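Local coordinates for protein benzoate transport porin BenP (Acinetobacter baumannii AB307-0294, PDB 5DL8) that forms a monomeric outer-membrane beta-barrel of the OprD family that probably lets small solutes, perhaps benzoate, pass, at residues A[148-154]-A[172-178]; A[197-203]-A[218-224]. All coordinates share one frame; numbering follows the deposited sequence.

Contact 1. Residues A[148-154]-A[172-178]; sequences LLTSYWG and VEKVSPR
Y152 and V175 form the close-packed side of this antiparallel pairing of 148-154 with 172-178: the two side chains run alongside each other, and CE1 of the tyrosine ring lies 3.6 Å from V175 CG2. V175 CG2 reaches the ring because it stands anti to its own backbone N, beside the carbonyl carbon. V172, on the same face, adds its CG1 at 3.8 Å from Y152 CB. T150 extends this apolar patch with CG2, 3.9 Å from V175 CG2, while its OG1 sits 3.0 Å from the backbone N of R178.

The W153-K174 end of the other face is looser and reaches solvent, whereas S151 and S176 on that face are buried. At the loose end only the bases of the side chains meet, W153 CB to K174 CB at 3.9 Å; the exposed indole, with CG anti to the backbone N (chi1 -174°), and the bent lysine chain both lead away. Beneath them lies a classic beta bulge, E173 and K174 together facing W153. W153 O is gripped twice in its carbonyl plane, by E173 N at 2.9 Å and by K174 N at 3.2 Å, and W153 N returns a bond to K174 O. Beyond the bulge G154 and V172 form a non-hydrogen-bonded pair with their CA atoms 4.3 Å apart.

S151 OG turns to E132, S176 OG to the carbonyl of D182, and the guanidinium of R178 to D143. Strand 151-153 lies between strands 132-133 and 165-176, and the other edge of 165-176 pairs with strand 200-210.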
loop_
_atom_site.group_PDB
_atom_site.type_symbol
_atom_site.label_atom_id
_atom_site.label_comp_id
_atom_site.label_asym_id
_atom_site.label_seq_id
_atom_site.Cartn_x
_atom_site.Cartn_y
_atom_site.Cartn_z
ATOM N N LEU A 148 -6.455 3.296 -10.783
ATOM C CA LEU A 148 -6.800 1.829 -10.556
ATOM C C LEU A 148 -5.847 1.188 -9.460
ATOM O O LEU A 148 -4.818 1.813 -9.084
ATOM C CB LEU A 148 -6.876 1.067 -11.866
ATOM C CG LEU A 148 -7.785 1.695 -12.963
ATOM C CD1 LEU A 148 -7.922 0.755 -14.163
ATOM C CD2 LEU A 148 -9.158 1.983 -12.315
ATOM N N LEU A 149 -6.231 0.029 -8.939
ATOM C CA LEU A 149 -5.608 -0.619 -7.743
ATOM C C LEU A 149 -4.731 -1.840 -8.146
ATOM O O LEU A 149 -5.031 -2.665 -9.058
ATOM C CB LEU A 149 -6.691 -1.158 -6.871
ATOM C CG LEU A 149 -7.447 -0.294 -5.855
ATOM C CD1 LEU A 149 -7.681 1.106 -6.280
ATOM C CD2 LEU A 149 -8.739 -0.928 -5.359
ATOM N N THR A 150 -3.585 -1.911 -7.511
ATOM C CA THR A 150 -2.636 -3.045 -7.636
ATOM C C THR A 150 -3.297 -4.326 -7.113
ATOM O O THR A 150 -4.001 -4.321 -6.106
ATOM C CB THR A 150 -1.345 -2.694 -6.861
ATOM O OG1 THR A 150 -0.923 -1.422 -7.344
ATOM C CG2 THR A 150 -0.143 -3.736 -6.998
ATOM N N SER A 151 -3.159 -5.401 -7.853
ATOM C CA SER A 151 -3.418 -6.746 -7.361
ATOM C C SER A 151 -2.304 -7.681 -7.832
ATOM O O SER A 151 -1.359 -7.223 -8.542
ATOM C CB SER A 151 -4.787 -7.171 -7.853
ATOM O OG SER A 151 -4.813 -7.368 -9.269
ATOM N N TYR A 152 -2.425 -8.989 -7.490
ATOM C CA TYR A 152 -1.333 -9.994 -7.594
ATOM C C TYR A 152 -1.869 -11.331 -8.154
ATOM O O TYR A 152 -3.090 -11.600 -8.140
ATOM C CB TYR A 152 -0.767 -10.205 -6.142
ATOM C CG TYR A 152 -0.177 -8.966 -5.590
ATOM C CD1 TYR A 152 1.042 -8.544 -5.964
ATOM C CD2 TYR A 152 -0.937 -8.106 -4.815
ATOM C CE1 TYR A 152 1.591 -7.321 -5.477
ATOM C CE2 TYR A 152 -0.409 -6.924 -4.341
ATOM C CZ TYR A 152 0.829 -6.533 -4.680
ATOM O OH TYR A 152 1.271 -5.315 -4.173
ATOM N N TRP A 153 -1.009 -12.167 -8.688
ATOM C CA TRP A 153 -1.513 -13.419 -9.153
ATOM C C TRP A 153 -0.671 -14.517 -8.527
ATOM O O TRP A 153 0.571 -14.465 -8.615
ATOM C CB TRP A 153 -1.384 -13.480 -10.655
ATOM C CG TRP A 153 -2.005 -14.680 -11.382
ATOM C CD1 TRP A 153 -1.340 -15.842 -11.875
ATOM C CD2 TRP A 153 -3.352 -14.788 -11.813
ATOM N NE1 TRP A 153 -2.241 -16.631 -12.551
ATOM C CE2 TRP A 153 -3.481 -16.016 -12.509
ATOM C CE3 TRP A 153 -4.481 -13.955 -11.685
ATOM C CZ2 TRP A 153 -4.710 -16.432 -13.058
ATOM C CZ3 TRP A 153 -5.692 -14.379 -12.239
ATOM C CH2 TRP A 153 -5.786 -15.605 -12.907
ATOM N N GLY A 154 -1.345 -15.508 -7.971
ATOM C CA GLY A 154 -0.639 -16.650 -7.314
ATOM C C GLY A 154 -1.555 -17.536 -6.525
ATOM O O GLY A 154 -2.744 -17.601 -6.797
ATOM N N VAL A 172 3.561 -15.983 -4.982
ATOM C CA VAL A 172 3.030 -14.929 -5.818
ATOM C C VAL A 172 3.908 -14.824 -7.097
ATOM O O VAL A 172 5.038 -14.407 -7.022
ATOM C CB VAL A 172 2.991 -13.581 -5.063
ATOM C CG1 VAL A 172 2.223 -12.534 -5.911
ATOM C CG2 VAL A 172 2.315 -13.707 -3.692
ATOM N N GLU A 173 3.370 -15.203 -8.225
ATOM C CA GLU A 173 4.145 -15.220 -9.434
ATOM C C GLU A 173 4.182 -13.924 -10.171
ATOM O O GLU A 173 5.142 -13.672 -10.873
ATOM C CB GLU A 173 3.691 -16.391 -10.317
ATOM C CG GLU A 173 4.180 -17.737 -9.672
ATOM C CD GLU A 173 4.021 -19.068 -10.469
ATOM O OE1 GLU A 173 3.392 -19.046 -11.527
ATOM O OE2 GLU A 173 4.550 -20.166 -10.001
ATOM N N LYS A 174 3.109 -13.118 -10.066
ATOM C CA LYS A 174 2.924 -11.969 -10.869
ATOM C C LYS A 174 2.237 -10.852 -10.088
ATOM O O LYS A 174 1.502 -11.100 -9.150
ATOM C CB LYS A 174 2.065 -12.296 -12.103
ATOM C CG LYS A 174 2.417 -13.482 -13.026
ATOM C CD LYS A 174 3.385 -13.083 -14.086
ATOM C CE LYS A 174 3.290 -13.917 -15.356
ATOM N NZ LYS A 174 3.405 -15.355 -15.079
ATOM N N VAL A 175 2.482 -9.638 -10.559
ATOM C CA VAL A 175 1.914 -8.412 -10.015
ATOM C C VAL A 175 1.308 -7.625 -11.187
ATOM O O VAL A 175 1.861 -7.603 -12.313
ATOM C CB VAL A 175 2.962 -7.514 -9.252
ATOM C CG1 VAL A 175 4.176 -7.189 -10.122
ATOM C CG2 VAL A 175 2.313 -6.195 -8.838
ATOM N N SER A 176 0.181 -6.993 -10.957
ATOM C CA SER A 176 -0.367 -5.995 -11.961
ATOM C C SER A 176 -0.360 -4.672 -11.316
ATOM O O SER A 176 -1.254 -4.367 -10.507
ATOM C CB SER A 176 -1.806 -6.301 -12.311
ATOM O OG SER A 176 -2.232 -5.531 -13.450
ATOM N N PRO A 177 0.672 -3.903 -11.548
ATOM C CA PRO A 177 0.757 -2.583 -10.869
ATOM C C PRO A 177 -0.439 -1.602 -11.084
ATOM O O PRO A 177 -1.191 -1.758 -12.032
ATOM C CB PRO A 177 2.090 -1.984 -11.434
ATOM C CG PRO A 177 2.896 -3.164 -11.736
ATOM C CD PRO A 177 1.896 -4.163 -12.319
ATOM N N ARG A 178 -0.589 -0.633 -10.177
ATOM C CA ARG A 178 -1.691 0.301 -10.194
ATOM C C ARG A 178 -1.859 1.012 -11.621
ATOM O O ARG A 178 -2.946 1.227 -12.041
ATOM C CB ARG A 178 -1.525 1.334 -9.086
ATOM C CG ARG A 178 -0.458 2.357 -9.371
ATOM C CD ARG A 178 -0.078 3.133 -8.162
ATOM N NE ARG A 178 0.911 4.198 -8.458
ATOM C CZ ARG A 178 1.698 4.794 -7.517
ATOM N NH1 ARG A 178 1.666 4.325 -6.197
ATOM N NH2 ARG A 178 2.555 5.806 -7.869
#

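Contact 2. Residues A[197-203]-A[218-224]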
loop_
_atom_site.group_PDB
_atom_site.type_symbol
_atom_site.label_atom_id
_atom_site.label_comp_id
_atom_site.label_asym_id
_atom_site.label_seq_id
_atom_site.Cartn_x
_atom_site.Cartn_y
_atom_site.Cartn_z
ATOM N N SER A 197 12.088 -11.571 -11.305
ATOM C CA SER A 197 12.004 -12.730 -10.453
ATOM C C SER A 197 10.981 -13.726 -10.955
ATOM O O SER A 197 9.883 -13.329 -11.406
ATOM C CB SER A 197 11.522 -12.222 -9.076
ATOM O OG SER A 197 11.245 -13.272 -8.107
ATOM N N ASP A 198 11.276 -15.014 -10.804
ATOM C CA ASP A 198 10.254 -16.054 -10.963
ATOM C C ASP A 198 9.174 -16.086 -9.878
ATOM O O ASP A 198 8.070 -16.609 -10.094
ATOM C CB ASP A 198 10.875 -17.426 -11.157
ATOM C CG ASP A 198 11.623 -17.548 -12.497
ATOM O OD1 ASP A 198 11.402 -16.749 -13.431
ATOM O OD2 ASP A 198 12.440 -18.450 -12.630
ATOM N N GLY A 199 9.405 -15.492 -8.736
ATOM C CA GLY A 199 8.318 -15.455 -7.761
ATOM C C GLY A 199 8.710 -15.049 -6.365
ATOM O O GLY A 199 9.891 -15.078 -6.014
ATOM N N LEU A 200 7.671 -14.697 -5.590
ATOM C CA LEU A 200 7.751 -14.350 -4.206
ATOM C C LEU A 200 7.132 -15.486 -3.411
ATOM O O LEU A 200 5.942 -15.747 -3.550
ATOM C CB LEU A 200 6.945 -13.048 -3.966
ATOM C CG LEU A 200 6.777 -12.643 -2.545
ATOM C CD1 LEU A 200 8.126 -12.429 -1.869
ATOM C CD2 LEU A 200 6.000 -11.340 -2.426
ATOM N N ASN A 201 7.923 -16.106 -2.540
ATOM C CA ASN A 201 7.459 -17.161 -1.611
ATOM C C ASN A 201 7.485 -16.522 -0.244
ATOM O O ASN A 201 8.501 -15.944 0.167
ATOM C CB ASN A 201 8.415 -18.383 -1.634
ATOM C CG ASN A 201 8.729 -18.849 -3.066
ATOM O OD1 ASN A 201 7.847 -19.283 -3.792
ATOM N ND2 ASN A 201 9.996 -18.784 -3.447
ATOM N N TYR A 202 6.365 -16.556 0.432
ATOM C CA TYR A 202 6.263 -15.828 1.712
ATOM C C TYR A 202 5.582 -16.630 2.837
ATOM O O TYR A 202 4.818 -17.529 2.569
ATOM C CB TYR A 202 5.560 -14.432 1.519
ATOM C CG TYR A 202 4.088 -14.481 1.341
ATOM C CD1 TYR A 202 3.216 -14.357 2.448
ATOM C CD2 TYR A 202 3.525 -14.587 0.074
ATOM C CE1 TYR A 202 1.858 -14.391 2.300
ATOM C CE2 TYR A 202 2.134 -14.646 -0.045
ATOM C CZ TYR A 202 1.310 -14.554 1.043
ATOM O OH TYR A 202 -0.079 -14.586 0.858
ATOM N N ILE A 203 5.851 -16.226 4.068
ATOM C CA ILE A 203 5.084 -16.652 5.299
ATOM C C ILE A 203 4.815 -15.421 6.140
ATOM O O ILE A 203 5.696 -14.516 6.247
ATOM C CB ILE A 203 5.708 -17.867 6.049
ATOM C CG1 ILE A 203 5.120 -18.121 7.468
ATOM C CG2 ILE A 203 7.180 -17.712 6.155
ATOM C CD1 ILE A 203 5.192 -19.594 7.892
ATOM N N TYR A 218 7.063 -11.641 9.347
ATOM C CA TYR A 218 6.899 -11.982 7.893
ATOM C C TYR A 218 8.225 -12.353 7.320
ATOM O O TYR A 218 9.248 -11.710 7.583
ATOM C CB TYR A 218 6.424 -10.696 7.125
ATOM C CG TYR A 218 6.389 -10.775 5.630
ATOM C CD1 TYR A 218 5.288 -11.217 4.962
ATOM C CD2 TYR A 218 7.481 -10.363 4.879
ATOM C CE1 TYR A 218 5.268 -11.252 3.545
ATOM C CE2 TYR A 218 7.501 -10.423 3.495
ATOM C CZ TYR A 218 6.413 -10.917 2.847
ATOM O OH TYR A 218 6.504 -10.919 1.478
ATOM N N PHE A 219 8.200 -13.300 6.419
ATOM C CA PHE A 219 9.386 -13.635 5.626
ATOM C C PHE A 219 8.974 -13.727 4.169
ATOM O O PHE A 219 7.960 -14.378 3.804
ATOM C CB PHE A 219 10.128 -14.902 6.050
ATOM C CG PHE A 219 11.305 -15.287 5.107
ATOM C CD1 PHE A 219 12.486 -14.538 5.059
ATOM C CD2 PHE A 219 11.213 -16.371 4.245
ATOM C CE1 PHE A 219 13.590 -14.901 4.199
ATOM C CE2 PHE A 219 12.313 -16.719 3.393
ATOM C CZ PHE A 219 13.500 -15.969 3.396
ATOM N N GLY A 220 9.748 -13.017 3.350
ATOM C CA GLY A 220 9.518 -13.045 1.894
ATOM C C GLY A 220 10.780 -13.361 1.089
ATOM O O GLY A 220 11.774 -12.656 1.213
ATOM N N ASN A 221 10.691 -14.403 0.273
ATOM C CA ASN A 221 11.831 -14.821 -0.584
ATOM C C ASN A 221 11.435 -14.358 -1.978
ATOM O O ASN A 221 10.604 -14.977 -2.665
ATOM C CB ASN A 221 12.137 -16.355 -0.457
ATOM C CG ASN A 221 12.960 -16.910 -1.604
ATOM O OD1 ASN A 221 12.586 -17.872 -2.169
ATOM N ND2 ASN A 221 14.011 -16.298 -1.961
ATOM N N LEU A 222 11.987 -13.222 -2.374
ATOM C CA LEU A 222 11.712 -12.731 -3.704
ATOM C C LEU A 222 12.757 -13.333 -4.662
ATOM O O LEU A 222 13.801 -12.849 -4.702
ATOM C CB LEU A 222 11.645 -11.147 -3.650
ATOM C CG LEU A 222 11.167 -10.395 -4.862
ATOM C CD1 LEU A 222 9.825 -10.805 -5.428
ATOM C CD2 LEU A 222 11.206 -8.920 -4.536
ATOM N N GLU A 223 12.476 -14.441 -5.311
ATOM C CA GLU A 223 13.551 -15.216 -5.969
ATOM C C GLU A 223 14.462 -14.399 -6.867
ATOM O O GLU A 223 13.945 -13.624 -7.687
ATOM C CB GLU A 223 13.001 -16.389 -6.744
ATOM C CG GLU A 223 12.317 -17.460 -5.901
ATOM C CD GLU A 223 11.751 -18.599 -6.731
ATOM O OE1 GLU A 223 12.109 -18.729 -7.923
ATOM O OE2 GLU A 223 10.903 -19.353 -6.220
ATOM N N ASP A 224 15.791 -14.508 -6.688
ATOM C CA ASP A 224 16.896 -13.890 -7.549
ATOM C C ASP A 224 17.045 -12.391 -7.334
ATOM O O ASP A 224 17.860 -11.740 -7.964
ATOM C CB ASP A 224 16.679 -14.082 -9.087
ATOM C CG ASP A 224 15.980 -15.441 -9.474
ATOM O OD1 ASP A 224 16.723 -16.410 -9.240
ATOM O OD2 ASP A 224 14.724 -15.491 -9.999
#
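N201 and N221 lie side by side across a beta hairpin of the porin barrel, where strand 200-210 meets strand 213-222 antiparallel. Their amide planes are 35° apart. N201 ND2 gives one N-H to N221 OD1 (3.0 Å) and the other to E223 OE2 (3.0 Å), both acceptors lying close to the plane of the N201 amide, so the two bonds fix its rotation. The glutamate chain, extended beyond CG, crosses N201 slantwise and offers the anti lone pair of OE2. R171, on the adjoining strand, bonds N201 OD1 and E223 OE2, so its positive charge probably strengthens this polar cluster.

On the opposite face Y202 and Y218 cross at about a right angle. Y218 sets its ring against the base of Y202, with CG anti to the backbone N (chi1 172°), which brings CE1 to 3.8 Å from Y202 CB. Its phenol passes over G220, OH lying 3.7 Å from G220 CA. L200 comes at Y218 from the opposite direction, CD2 toward the phenol OH, while its CB lies 3.9 Å from L222 CD1. Y202 OH is taken by E168 and N156. I203 and F219, on the asparagine face, also cross nearly at right angles.

Toward the E223 end of the pairing, S197 forms an ST turn: OG accepts from G199 N and donates to E223 O at 2.8 Å, in the carbonyl plane and on a lone pair.

How the contacts relate
Contacts 1 and 2 follow one another along the chain and are joined edge to edge, since strand 165-176 of contact 1 neighbours strand 200-210 of contact 2. The seam is direct: V172 N probably bonds to L200 O (2.8 Å), and V172 CG2 packs on Y202 CE2 (3.8 Å). Contact 1 is the more buried and its centre lies nearer the chain's centre, about 12 Å against about 18 Å for contact 2. Its side chains meet mainly through apolar groups over a bulged register, and the polar ends of S151, S176 and R178 bond outside the segments. Contact 2, partly exposed and regular in register, carries side-chain hydrogen bonds across its strands. R171 serves both, pairing with E173 and E223.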